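Local coordinates for protein ApaG (Shewanella oneidensis, PDB 1TZA) that is of unknown function but folds as an all-beta protein of the ApaG family, related to the immunoglobulin-like E-set domains, at residues 44-49 / 100-105; 7-12 / 35-40; 25-30 / 86-91; 54-59 / 91-96; 12-17 / 115-120. All coordinates share one frame; numbering follows the deposited sequence.

Contact 1. Residues 44-49 / 100-105; sequences AKLETR and YGMVSE
Lys45 and Val103 exchange two backbone hydrogen bonds: Lys45 N reaches Val103 O at 2.8 Å and almost straight (173°), and Val103 N returns to Lys45 O at 2.9 Å. Gly101 O is gripped twice, by Glu47 N at 2.8 Å, nearly along the C=O axis, and by Thr48 N at 3.2 Å, on a lone pair. Gly101 N in turn donates to Thr48 O. With Glu47 and Thr48 both set against Gly101, this is a classic beta bulge in the antiparallel pairing of strands 44-55 and 93-104, and it shifts the register by one residue between the Leu46-Met102 and Thr48-Gly101 pairs. Glu47 OE1 lies 3.2 Å from Val103 CG1. On the face that carries Leu46, its CG stands anti to the backbone N (chi1 -169°), and CD1 sits over the centre of the Tyr100 ring, a CH-pi contact of 4.0 Å to the centroid. Arg49 CB meets the ring edge in plane. The selenomethionine Met102 folds back at chi2 and chi3, with SE 3.8 Å from Leu46 CB and CE 3.7 Å from Ala44 CB. Tyr100 OH is hydrogen-bonded to Tyr83, while the Arg49 guanidinium forms a salt bridge to Glu18 of the second subunit.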
# COMPACT_ATOMS: atom_id res chain seq x y z
N ALA A 44 17.92 -20.61 -0.97
CA ALA A 44 18.41 -19.35 -0.41
C ALA A 44 17.31 -18.71 0.43
O ALA A 44 16.16 -18.58 -0.02
CB ALA A 44 18.85 -18.41 -1.53
N LYS A 45 17.67 -18.30 1.64
CA LYS A 45 16.72 -17.68 2.55
C LYS A 45 16.97 -16.19 2.72
O LYS A 45 18.08 -15.76 3.03
CB LYS A 45 16.82 -18.38 3.91
CG LYS A 45 15.84 -17.91 4.95
CD LYS A 45 16.07 -18.70 6.23
CE LYS A 45 15.15 -18.26 7.33
NZ LYS A 45 15.46 -18.98 8.59
N LEU A 46 15.91 -15.41 2.50
CA LEU A 46 15.99 -13.96 2.63
C LEU A 46 15.82 -13.58 4.10
O LEU A 46 14.73 -13.70 4.65
CB LEU A 46 14.88 -13.31 1.78
CG LEU A 46 14.94 -11.79 1.56
CD1 LEU A 46 14.04 -11.41 0.39
CD2 LEU A 46 14.53 -11.08 2.84
N GLU A 47 16.90 -13.14 4.74
CA GLU A 47 16.83 -12.79 6.15
C GLU A 47 16.59 -11.31 6.45
O GLU A 47 15.80 -10.98 7.33
CB GLU A 47 18.09 -13.27 6.87
CG GLU A 47 18.15 -14.79 7.01
CD GLU A 47 19.30 -15.26 7.88
OE1 GLU A 47 19.26 -16.42 8.33
OE2 GLU A 47 20.24 -14.47 8.10
N THR A 48 17.28 -10.43 5.73
CA THR A 48 17.13 -9.00 5.96
C THR A 48 16.97 -8.16 4.69
O THR A 48 17.23 -8.62 3.58
CB THR A 48 18.34 -8.41 6.69
OG1 THR A 48 19.50 -8.56 5.86
CG2 THR A 48 18.57 -9.10 8.02
N ARG A 49 16.55 -6.92 4.88
CA ARG A 49 16.41 -6.00 3.77
C ARG A 49 16.98 -4.67 4.24
O ARG A 49 17.00 -4.38 5.44
CB ARG A 49 14.95 -5.83 3.36
CG ARG A 49 14.03 -5.26 4.43
CD ARG A 49 12.66 -4.93 3.84
NE ARG A 49 11.58 -5.17 4.79
CZ ARG A 49 11.34 -4.44 5.88
NH1 ARG A 49 12.11 -3.41 6.18
NH2 ARG A 49 10.34 -4.77 6.68
N TYR A 100 19.27 -7.21 -0.02
CA TYR A 100 18.60 -8.21 0.79
C TYR A 100 19.71 -9.05 1.39
O TYR A 100 20.62 -9.47 0.67
CB TYR A 100 17.70 -9.10 -0.07
CG TYR A 100 16.44 -8.45 -0.58
CD1 TYR A 100 15.60 -7.75 0.29
CD2 TYR A 100 16.06 -8.58 -1.91
CE1 TYR A 100 14.41 -7.20 -0.16
CE2 TYR A 100 14.87 -8.03 -2.37
CZ TYR A 100 14.04 -7.34 -1.49
OH TYR A 100 12.84 -6.81 -1.93
N GLY A 101 19.65 -9.30 2.69
CA GLY A 101 20.67 -10.12 3.31
C GLY A 101 20.27 -11.57 3.16
O GLY A 101 19.37 -12.04 3.86
N MSE A 102 20.91 -12.29 2.24
CA MSE A 102 20.58 -13.70 2.01
C MSE A 102 21.50 -14.67 2.76
O MSE A 102 22.63 -14.33 3.10
CB MSE A 102 20.68 -14.05 0.52
CG MSE A 102 20.00 -13.08 -0.44
SE MSE A 102 18.07 -13.07 -0.33
CE MSE A 102 17.73 -14.98 -0.52
N VAL A 103 21.00 -15.88 3.00
CA VAL A 103 21.79 -16.93 3.63
C VAL A 103 21.44 -18.20 2.87
O VAL A 103 20.27 -18.46 2.58
CB VAL A 103 21.48 -17.10 5.14
CG1 VAL A 103 20.01 -17.40 5.35
CG2 VAL A 103 22.34 -18.22 5.72
N SER A 104 22.46 -18.99 2.53
CA SER A 104 22.24 -20.22 1.78
C SER A 104 22.08 -21.44 2.68
O SER A 104 22.40 -21.40 3.87
CB SER A 104 23.41 -20.47 0.82
OG SER A 104 24.60 -20.74 1.54
N GLU A 105 21.57 -22.52 2.09
CA GLU A 105 21.38 -23.78 2.80
C GLU A 105 22.69 -24.15 3.48
O GLU A 105 22.70 -24.65 4.61
CB GLU A 105 21.00 -24.88 1.80
CG GLU A 105 20.70 -26.23 2.41
CD GLU A 105 19.26 -26.37 2.86
OE1 GLU A 105 18.37 -26.33 1.98
OE2 GLU A 105 19.02 -26.52 4.07

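Contact 2. Residues 7-12 / 35-40; sequences SIRVEV and TIINLG
Arg9 with Ile37 and Glu11 with Thr35 are antiparallel hydrogen-bonded pairs, Ile8 with Asn38 and Val10 with Ile36 the non-hydrogen-bonded ones, and the strand axes run at 160°. Past the regular ladder, Leu39 N donates to Ser7 O at 2.7 Å. Asn38 closes an Asx turn: its OD1 accepts from Gly40 N at 3.0 Å, with the donor above the plane of the amide carbonyl.

On the face of Arg9, Glu11, Thr35 and Ile37, the side chains of Arg9 and Ile37 run alongside each other in the same direction. Arg9 CG is anti to the backbone N (chi1 176°) and the chain bends at chi3; NH2 comes within 3.2 Å of Ile37 CD1. The same methyl lies 3.8 Å from Glu11 OE1. That oxygen stands over the centre of one guanidinium face, 3.1 Å from Arg9 NH1, an electrostatic salt bridge out of line with any N-H. On the face of Ile8 and Ile36, their CG2 methyls touch at 3.5 Å.

In this beta hairpin of strands 8-19 and 28-38 the second face turns inward, where Ile8 packs on Phe110 and Met102 and Ile36 on Tyr100, while strand 79-89 continues the sheet beyond strand 28-38.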
# COMPACT_ATOMS: atom_id res chain seq x y z
N SER A 7 23.72 -15.84 -7.88
CA SER A 7 22.63 -16.81 -7.75
C SER A 7 21.23 -16.21 -7.66
O SER A 7 20.25 -16.88 -7.95
CB SER A 7 22.86 -17.72 -6.54
OG SER A 7 22.79 -16.99 -5.33
N ILE A 8 21.14 -14.94 -7.27
CA ILE A 8 19.83 -14.31 -7.14
C ILE A 8 19.64 -13.06 -7.99
O ILE A 8 20.48 -12.16 -8.00
CB ILE A 8 19.56 -13.96 -5.67
CG1 ILE A 8 19.75 -15.20 -4.81
CG2 ILE A 8 18.14 -13.45 -5.51
CD1 ILE A 8 19.64 -14.94 -3.33
N ARG A 9 18.51 -13.00 -8.71
CA ARG A 9 18.18 -11.86 -9.55
C ARG A 9 16.91 -11.20 -9.03
O ARG A 9 15.94 -11.88 -8.70
CB ARG A 9 17.97 -12.31 -11.00
CG ARG A 9 17.52 -11.18 -11.93
CD ARG A 9 17.38 -11.64 -13.38
NE ARG A 9 16.49 -12.78 -13.52
CZ ARG A 9 15.88 -13.12 -14.65
NH1 ARG A 9 16.07 -12.39 -15.75
NH2 ARG A 9 15.08 -14.18 -14.70
N VAL A 10 16.91 -9.88 -8.96
CA VAL A 10 15.75 -9.14 -8.47
C VAL A 10 15.07 -8.30 -9.55
O VAL A 10 15.70 -7.47 -10.21
CB VAL A 10 16.15 -8.25 -7.27
CG1 VAL A 10 14.91 -7.59 -6.68
CG2 VAL A 10 16.87 -9.07 -6.21
N GLU A 11 13.77 -8.51 -9.74
CA GLU A 11 12.98 -7.78 -10.73
C GLU A 11 11.88 -7.02 -9.99
O GLU A 11 11.33 -7.51 -9.01
CB GLU A 11 12.38 -8.75 -11.75
CG GLU A 11 13.44 -9.56 -12.49
CD GLU A 11 12.85 -10.54 -13.51
OE1 GLU A 11 13.63 -11.10 -14.31
OE2 GLU A 11 11.62 -10.75 -13.50
N VAL A 12 11.56 -5.83 -10.47
CA VAL A 12 10.55 -5.04 -9.77
C VAL A 12 9.67 -4.17 -10.65
O VAL A 12 10.12 -3.60 -11.64
CB VAL A 12 11.24 -4.12 -8.73
CG1 VAL A 12 12.29 -3.29 -9.41
CG2 VAL A 12 10.22 -3.20 -8.05
N THR A 35 10.19 -9.39 -7.23
CA THR A 35 10.28 -10.80 -7.60
C THR A 35 11.74 -11.14 -7.38
O THR A 35 12.63 -10.50 -7.95
CB THR A 35 9.92 -11.05 -9.07
OG1 THR A 35 8.54 -10.72 -9.29
CG2 THR A 35 10.14 -12.53 -9.44
N ILE A 36 11.98 -12.13 -6.53
CA ILE A 36 13.32 -12.56 -6.19
C ILE A 36 13.52 -13.98 -6.71
O ILE A 36 12.99 -14.94 -6.16
CB ILE A 36 13.49 -12.50 -4.67
CG1 ILE A 36 13.24 -11.07 -4.19
CG2 ILE A 36 14.88 -12.94 -4.27
CD1 ILE A 36 12.71 -10.96 -2.79
N ILE A 37 14.27 -14.09 -7.80
CA ILE A 37 14.52 -15.38 -8.43
C ILE A 37 15.83 -16.02 -7.98
O ILE A 37 16.90 -15.40 -8.04
CB ILE A 37 14.57 -15.23 -9.97
CG1 ILE A 37 13.37 -14.42 -10.45
CG2 ILE A 37 14.54 -16.61 -10.63
CD1 ILE A 37 13.42 -14.08 -11.92
N ASN A 38 15.73 -17.27 -7.53
CA ASN A 38 16.91 -18.00 -7.10
C ASN A 38 17.32 -18.95 -8.22
O ASN A 38 16.73 -20.02 -8.39
CB ASN A 38 16.62 -18.78 -5.82
CG ASN A 38 17.74 -19.72 -5.44
OD1 ASN A 38 18.91 -19.44 -5.68
ND2 ASN A 38 17.38 -20.84 -4.83
N LEU A 39 18.33 -18.52 -8.98
CA LEU A 39 18.84 -19.30 -10.09
C LEU A 39 19.94 -20.25 -9.62
O LEU A 39 20.52 -20.99 -10.42
CB LEU A 39 19.39 -18.35 -11.16
CG LEU A 39 18.38 -17.35 -11.73
CD1 LEU A 39 19.07 -16.36 -12.65
CD2 LEU A 39 17.29 -18.11 -12.49
N GLY A 40 20.20 -20.24 -8.32
CA GLY A 40 21.23 -21.11 -7.76
C GLY A 40 20.83 -22.57 -7.76
O GLY A 40 19.70 -22.93 -8.09

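Contact 3. Residues 25-30 / 86-91; sequences DEKYLF and GTVLDT
Tyr28 and Phe30 share one first torsion, CG anti to the carbonyl carbon and beside the backbone N (chi1 -54° and -75°), and both rings leave the same face to meet Leu89 and Thr91. The edge of the Tyr28 ring meets the carbonyls of Leu89 and Asp90, CD1 lying 3.4 Å from Leu89 O; Thr91 C approaches the same atom obliquely at 3.5 Å. Tyr28 OH donates to Glu26 OE1 at 2.7 Å, reaching the oxygen from above the carboxylate plane and tying the ring to its own segment. Phe30 and Leu89 cross at about a right angle, with Phe30 CE2 4.0 Å from Leu89 CD1.

Between the backbones, Tyr28 pairs with Leu89 and Phe30 with Thr87, each through two hydrogen bonds; the shortest, Tyr28 N to Leu89 O, measures 2.7 Å. Asp90 CA approaches Glu26 O at 3.3 Å as a CA-H...O contact.

On the opposite face Leu29 CD1 touches Val88 CG2 at 3.9 Å. This side belongs to the subunit interface: Leu29 packs on Gly86 and Val88 on Val88 of the second subunit. On the inward side Leu119 of strand 109-120 lies against Phe30 and Leu89. An inward face of Tyr28, Phe30 and Leu89 set against the other sheet and an outer face of Leu29 and Val88 against a neighbouring chain make this a sheet of a beta sandwich that also serves dimer contact.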
# COMPACT_ATOMS: atom_id res chain seq x y z
N ASP A 25 1.00 19.12 3.42
CA ASP A 25 1.99 18.06 3.48
C ASP A 25 1.66 17.06 2.39
O ASP A 25 0.75 16.25 2.53
CB ASP A 25 1.96 17.38 4.84
CG ASP A 25 2.30 18.33 5.96
OD1 ASP A 25 3.47 18.77 6.04
OD2 ASP A 25 1.39 18.66 6.76
N GLU A 26 2.40 17.16 1.29
CA GLU A 26 2.21 16.26 0.16
C GLU A 26 2.65 14.86 0.52
O GLU A 26 3.72 14.66 1.11
CB GLU A 26 3.01 16.76 -1.05
CG GLU A 26 2.49 18.05 -1.66
CD GLU A 26 3.36 18.56 -2.79
OE1 GLU A 26 3.76 17.75 -3.67
OE2 GLU A 26 3.65 19.78 -2.81
N LYS A 27 1.82 13.88 0.18
CA LYS A 27 2.11 12.47 0.43
C LYS A 27 1.59 11.66 -0.74
O LYS A 27 0.46 11.86 -1.20
CB LYS A 27 1.43 11.99 1.72
CG LYS A 27 1.93 12.63 3.00
CD LYS A 27 1.03 12.23 4.17
CE LYS A 27 1.29 13.07 5.42
NZ LYS A 27 2.63 12.84 6.02
N TYR A 28 2.40 10.73 -1.23
CA TYR A 28 2.01 9.90 -2.35
C TYR A 28 2.28 8.44 -2.03
O TYR A 28 3.43 8.06 -1.79
CB TYR A 28 2.76 10.33 -3.61
CG TYR A 28 2.61 11.80 -3.91
CD1 TYR A 28 3.45 12.75 -3.34
CD2 TYR A 28 1.59 12.25 -4.74
CE1 TYR A 28 3.29 14.11 -3.59
CE2 TYR A 28 1.41 13.61 -5.00
CZ TYR A 28 2.26 14.53 -4.42
OH TYR A 28 2.08 15.87 -4.66
N LEU A 29 1.22 7.63 -2.01
CA LEU A 29 1.33 6.20 -1.70
C LEU A 29 1.63 5.35 -2.94
O LEU A 29 0.87 5.35 -3.91
CB LEU A 29 0.05 5.69 -1.03
CG LEU A 29 -0.01 4.17 -0.81
CD1 LEU A 29 1.07 3.74 0.20
CD2 LEU A 29 -1.39 3.75 -0.29
N PHE A 30 2.73 4.62 -2.87
CA PHE A 30 3.16 3.74 -3.96
C PHE A 30 3.22 2.30 -3.48
O PHE A 30 3.43 2.04 -2.30
CB PHE A 30 4.56 4.12 -4.44
CG PHE A 30 4.62 5.37 -5.27
CD1 PHE A 30 4.34 5.33 -6.64
CD2 PHE A 30 4.99 6.59 -4.69
CE1 PHE A 30 4.43 6.48 -7.42
CE2 PHE A 30 5.09 7.75 -5.47
CZ PHE A 30 4.81 7.69 -6.84
N GLY A 86 4.90 -1.34 0.05
CA GLY A 86 4.70 0.00 -0.46
C GLY A 86 5.44 1.06 0.33
O GLY A 86 6.12 0.76 1.31
N THR A 87 5.32 2.31 -0.11
CA THR A 87 5.97 3.40 0.59
C THR A 87 5.28 4.70 0.24
O THR A 87 4.64 4.80 -0.80
CB THR A 87 7.45 3.51 0.19
OG1 THR A 87 8.09 4.47 1.03
CG2 THR A 87 7.58 3.97 -1.26
N VAL A 88 5.41 5.69 1.13
CA VAL A 88 4.80 7.00 0.93
C VAL A 88 5.88 8.05 0.69
O VAL A 88 6.76 8.22 1.53
CB VAL A 88 3.97 7.43 2.16
CG1 VAL A 88 3.50 8.87 1.99
CG2 VAL A 88 2.77 6.51 2.33
N LEU A 89 5.81 8.75 -0.43
CA LEU A 89 6.81 9.79 -0.72
C LEU A 89 6.22 11.18 -0.54
O LEU A 89 5.01 11.36 -0.68
CB LEU A 89 7.33 9.68 -2.15
CG LEU A 89 8.24 8.53 -2.53
CD1 LEU A 89 8.66 8.72 -3.99
CD2 LEU A 89 9.46 8.48 -1.61
N ASP A 90 7.08 12.16 -0.25
CA ASP A 90 6.60 13.53 -0.11
C ASP A 90 6.65 14.25 -1.46
O ASP A 90 6.29 15.42 -1.56
CB ASP A 90 7.41 14.31 0.95
CG ASP A 90 8.91 14.24 0.72
OD1 ASP A 90 9.35 13.99 -0.43
OD2 ASP A 90 9.65 14.46 1.69
N THR A 91 7.09 13.54 -2.50
CA THR A 91 7.15 14.08 -3.87
C THR A 91 6.58 13.01 -4.82
O THR A 91 6.65 11.83 -4.52
CB THR A 91 8.60 14.42 -4.33
OG1 THR A 91 9.45 13.28 -4.14
CG2 THR A 91 9.15 15.61 -3.52

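Contact 4. Residues 54-59 / 91-96; sequences TDANGK and TPFGIM
Thr54 and Asp55, where strand 44-55 enters a tight hairpin turn, lie against Ile95 and Gly94 at the start of strand 93-104. The turn from Asp55 to Gly58 is type I, followed by a G1 bulge: Gly58 N bonds to Asp55 O, Asp55 N to Lys59 O, and Gly58 has positive phi. Asp55 makes an Asx turn. Its CG sits between the backbone N and the carbonyl carbon (chi1 67°), and OD1 receives Asn57 N at 2.8 Å and Lys59 N at 3.0 Å from opposite faces of the carboxylate plane. Two bonds on one oxygen fix the rotation of the group, while OD2 lies close to a carboxylate oxygen of Asp90, which might raise the proton affinity of one of the pair, though the Lys59-Asp90 salt bridge would partly offset this.

Across the contact Thr54 and Ile95 exchange two backbone hydrogen bonds, and Thr54 O comes within 3.0 Å of Gly94 CA. Thr91 OG1 donates to Phe93 O at 2.7 Å. That hydroxyl oxygen lies 3.1 Å from Asp55 CB, the two side chains crossing at about a right angle, and 2.9 Å from Ala56 N. Ala56 CB meets the edge of the Phe93 ring, 4.3 Å from CD2.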
# COMPACT_ATOMS: atom_id res chain seq x y z
N THR A 54 14.70 7.75 -1.86
CA THR A 54 14.99 9.14 -2.15
C THR A 54 13.85 9.85 -2.87
O THR A 54 13.35 9.35 -3.87
CB THR A 54 16.25 9.24 -3.01
OG1 THR A 54 17.30 8.48 -2.40
CG2 THR A 54 16.70 10.69 -3.16
N ASP A 55 13.45 11.02 -2.37
CA ASP A 55 12.39 11.78 -3.03
C ASP A 55 13.03 12.63 -4.12
O ASP A 55 14.25 12.64 -4.28
CB ASP A 55 11.60 12.66 -2.03
CG ASP A 55 12.43 13.80 -1.43
OD1 ASP A 55 13.52 14.13 -1.96
OD2 ASP A 55 11.98 14.39 -0.42
N ALA A 56 12.21 13.35 -4.89
CA ALA A 56 12.71 14.16 -5.99
C ALA A 56 13.82 15.15 -5.62
O ALA A 56 14.59 15.55 -6.48
CB ALA A 56 11.55 14.90 -6.66
N ASN A 57 13.90 15.52 -4.34
CA ASN A 57 14.90 16.49 -3.88
C ASN A 57 16.14 15.90 -3.26
O ASN A 57 16.97 16.63 -2.71
CB ASN A 57 14.26 17.44 -2.87
CG ASN A 57 13.27 18.39 -3.52
OD1 ASN A 57 12.13 18.53 -3.05
ND2 ASN A 57 13.70 19.03 -4.60
N GLY A 58 16.29 14.59 -3.32
CA GLY A 58 17.46 13.97 -2.73
C GLY A 58 17.33 13.65 -1.25
O GLY A 58 18.23 13.07 -0.66
N LYS A 59 16.21 14.04 -0.65
CA LYS A 59 15.97 13.78 0.77
C LYS A 59 15.75 12.28 0.89
O LYS A 59 14.79 11.74 0.34
CB LYS A 59 14.75 14.55 1.25
CG LYS A 59 14.87 15.06 2.67
CD LYS A 59 14.32 14.08 3.70
CE LYS A 59 12.81 13.99 3.58
NZ LYS A 59 12.21 15.35 3.51
N THR A 91 7.09 13.54 -2.50
CA THR A 91 7.15 14.08 -3.87
C THR A 91 6.58 13.01 -4.82
O THR A 91 6.65 11.83 -4.52
CB THR A 91 8.60 14.42 -4.33
OG1 THR A 91 9.45 13.28 -4.14
CG2 THR A 91 9.15 15.61 -3.52
N PRO A 92 6.00 13.42 -5.96
CA PRO A 92 5.43 12.47 -6.92
C PRO A 92 6.45 11.63 -7.67
O PRO A 92 6.10 10.77 -8.49
CB PRO A 92 4.61 13.36 -7.85
CG PRO A 92 5.37 14.65 -7.83
CD PRO A 92 5.70 14.81 -6.37
N PHE A 93 7.73 11.88 -7.41
CA PHE A 93 8.80 11.12 -8.04
C PHE A 93 9.86 10.81 -7.00
O PHE A 93 10.10 11.60 -6.10
CB PHE A 93 9.46 11.90 -9.16
CG PHE A 93 10.67 11.21 -9.73
CD1 PHE A 93 10.52 10.09 -10.55
CD2 PHE A 93 11.96 11.64 -9.41
CE1 PHE A 93 11.65 9.41 -11.04
CE2 PHE A 93 13.08 10.97 -9.89
CZ PHE A 93 12.93 9.85 -10.71
N GLY A 94 10.49 9.65 -7.16
CA GLY A 94 11.53 9.24 -6.24
C GLY A 94 12.19 7.97 -6.73
O GLY A 94 11.76 7.38 -7.73
N ILE A 95 13.22 7.54 -6.02
CA ILE A 95 13.97 6.34 -6.38
C ILE A 95 14.22 5.42 -5.17
O ILE A 95 14.36 5.87 -4.03
CB ILE A 95 15.35 6.72 -6.98
CG1 ILE A 95 15.16 7.59 -8.21
CG2 ILE A 95 16.12 5.47 -7.33
CD1 ILE A 95 14.38 6.92 -9.32
N MSE A 96 14.26 4.12 -5.43
CA MSE A 96 14.52 3.14 -4.38
C MSE A 96 15.61 2.16 -4.83
O MSE A 96 15.71 1.82 -6.01
CB MSE A 96 13.25 2.37 -4.03
CG MSE A 96 12.28 3.09 -3.10
SE MSE A 96 10.78 1.93 -2.63
CE MSE A 96 11.59 0.84 -1.22

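Contact 5. Residues 12-17 / 115-120; sequences VKTEYI and KPFRLA
Val12 and Phe117 cross at about a right angle, both valine methyls lying against the phenylalanine. CG2 stands squarely over the centre of the ring, 3.9 Å from the Phe117 centroid and 2° off the ring normal, a CH-pi contact. CG1 comes in beside it, 3.5 Å from Phe117 CD2. The ring lies beneath the valine with Phe117 CG between its own backbone N and carbonyl carbon (chi1 59°).

Thr14 is split between two surroundings. Its CG2 touches the same ring obliquely, 3.7 Å from Phe117 CD1, and also meets Leu119 CD2 at 3.7 Å, the threonine and leucine side chains crossing at about a right angle. Its OG1 instead makes two water bridges. Water 1 is 3.0 Å from Thr14 OG1 and donates to Ala120 O at 3.1 Å; water 2 is 3.1 Å from Thr14 OG1 and donates to Arg118 O at 3.0 Å.

Segments 12-17 and 115-120 run almost parallel, their axes 15° apart, yet are not paired in a sheet. Strand 8-19 bonds to strand 28-38, and strand 109-120 to strand 93-104; the contact joins one sheet of the sandwich to the other. Tyr16 keeps its CB near Ala120 O, but its ring turns off to meet that of Phe30. Apolar packing of Val12 and the Thr14 methyl on Phe117 and Leu119 thus holds the sheets together, and the two waters reach the carbonyls of Arg118 and Ala120 where the backbones stand too far apart for direct pairing.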
# COMPACT_ATOMS: atom_id res chain seq x y z
N VAL A 12 11.56 -5.83 -10.47
CA VAL A 12 10.55 -5.04 -9.77
C VAL A 12 9.67 -4.17 -10.65
O VAL A 12 10.12 -3.60 -11.64
CB VAL A 12 11.24 -4.12 -8.73
CG1 VAL A 12 12.29 -3.29 -9.41
CG2 VAL A 12 10.22 -3.20 -8.05
N LYS A 13 8.40 -4.10 -10.27
CA LYS A 13 7.44 -3.25 -10.95
C LYS A 13 6.76 -2.41 -9.86
O LYS A 13 6.67 -2.84 -8.70
CB LYS A 13 6.42 -4.09 -11.75
CG LYS A 13 5.82 -5.27 -11.00
CD LYS A 13 4.95 -6.12 -11.94
CE LYS A 13 4.38 -7.37 -11.25
NZ LYS A 13 3.63 -8.24 -12.21
N THR A 14 6.32 -1.21 -10.20
CA THR A 14 5.70 -0.33 -9.22
C THR A 14 4.39 0.25 -9.70
O THR A 14 4.05 0.17 -10.89
CB THR A 14 6.61 0.84 -8.87
OG1 THR A 14 6.82 1.63 -10.04
CG2 THR A 14 7.94 0.34 -8.34
N GLU A 15 3.66 0.87 -8.78
CA GLU A 15 2.37 1.45 -9.10
C GLU A 15 1.99 2.58 -8.14
O GLU A 15 2.18 2.47 -6.92
CB GLU A 15 1.32 0.35 -9.04
CG GLU A 15 -0.06 0.74 -9.49
CD GLU A 15 -1.02 -0.41 -9.36
OE1 GLU A 15 -0.75 -1.48 -9.94
OE2 GLU A 15 -2.05 -0.25 -8.67
N TYR A 16 1.47 3.67 -8.70
CA TYR A 16 1.05 4.79 -7.87
C TYR A 16 -0.34 4.43 -7.39
O TYR A 16 -1.26 4.25 -8.19
CB TYR A 16 1.00 6.08 -8.68
CG TYR A 16 0.38 7.23 -7.91
CD1 TYR A 16 0.83 7.58 -6.64
CD2 TYR A 16 -0.66 7.98 -8.47
CE1 TYR A 16 0.27 8.64 -5.93
CE2 TYR A 16 -1.23 9.05 -7.77
CZ TYR A 16 -0.76 9.38 -6.50
OH TYR A 16 -1.32 10.42 -5.80
N ILE A 17 -0.49 4.31 -6.08
CA ILE A 17 -1.79 3.95 -5.55
C ILE A 17 -2.72 5.12 -5.30
O ILE A 17 -3.74 5.25 -5.97
CB ILE A 17 -1.63 3.13 -4.26
CG1 ILE A 17 -0.70 1.94 -4.52
CG2 ILE A 17 -2.98 2.65 -3.77
CD1 ILE A 17 -1.14 1.06 -5.71
N LYS A 115 18.66 -3.21 -7.77
CA LYS A 115 18.97 -2.07 -8.62
C LYS A 115 18.00 -0.93 -8.39
O LYS A 115 16.84 -1.15 -8.02
CB LYS A 115 18.92 -2.47 -10.10
CG LYS A 115 19.85 -3.61 -10.47
CD LYS A 115 21.31 -3.26 -10.21
CE LYS A 115 22.23 -4.42 -10.62
NZ LYS A 115 23.66 -4.19 -10.25
N PRO A 116 18.46 0.31 -8.60
CA PRO A 116 17.55 1.44 -8.40
C PRO A 116 16.38 1.42 -9.38
O PRO A 116 16.54 1.14 -10.57
CB PRO A 116 18.47 2.66 -8.59
CG PRO A 116 19.57 2.14 -9.48
CD PRO A 116 19.83 0.77 -8.91
N PHE A 117 15.18 1.70 -8.87
CA PHE A 117 13.98 1.75 -9.68
C PHE A 117 13.19 2.99 -9.24
O PHE A 117 13.30 3.43 -8.09
CB PHE A 117 13.14 0.46 -9.53
CG PHE A 117 12.71 0.17 -8.11
CD1 PHE A 117 11.56 0.75 -7.58
CD2 PHE A 117 13.45 -0.71 -7.32
CE1 PHE A 117 11.14 0.46 -6.27
CE2 PHE A 117 13.04 -1.00 -6.01
CZ PHE A 117 11.88 -0.42 -5.48
N ARG A 118 12.42 3.54 -10.16
CA ARG A 118 11.65 4.75 -9.91
C ARG A 118 10.27 4.55 -9.34
O ARG A 118 9.70 3.46 -9.37
CB ARG A 118 11.51 5.53 -11.22
CG ARG A 118 11.16 4.63 -12.40
CD ARG A 118 9.71 4.75 -12.86
NE ARG A 118 9.48 5.97 -13.62
CZ ARG A 118 8.59 6.08 -14.60
NH1 ARG A 118 7.84 5.04 -14.94
NH2 ARG A 118 8.44 7.24 -15.24
N LEU A 119 9.75 5.65 -8.80
CA LEU A 119 8.41 5.71 -8.25
C LEU A 119 7.92 7.01 -8.89
O LEU A 119 8.53 8.05 -8.71
CB LEU A 119 8.44 5.83 -6.72
CG LEU A 119 8.94 4.60 -5.95
CD1 LEU A 119 8.96 4.87 -4.45
CD2 LEU A 119 8.04 3.42 -6.26
N ALA A 120 6.85 6.95 -9.67
CA ALA A 120 6.37 8.16 -10.30
C ALA A 120 4.88 8.11 -10.57
O ALA A 120 4.34 7.08 -10.97
CB ALA A 120 7.14 8.42 -11.61
O HOH W 1 5.13 4.10 -10.61
O HOH W 2 9.59 1.20 -11.38

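Overall arrangement
The five contacts sample the two sheets of one sandwich. Contacts 2 and 3 sit on the three-stranded sheet, sharing strand 28-38 with centres about 27 Å apart; contacts 1 and 4 mark the two ends of the pairing of strands 44-55 and 93-104, again about 27 Å apart. At one end contacts 1 and 2 pack together, Met102 CE lying 3.4 Å from Ile8 CD1. At the other, contacts 3 and 4 share Thr91, their centres about 9 Å apart. Contact 5 spans the sheets nearer the second end, its centre about 11 Å from that of contact 4, and shares Val12 with contact 2. A cacodylate ion, probably from crystallisation, lies about 4 Å from the Leu29 side chain.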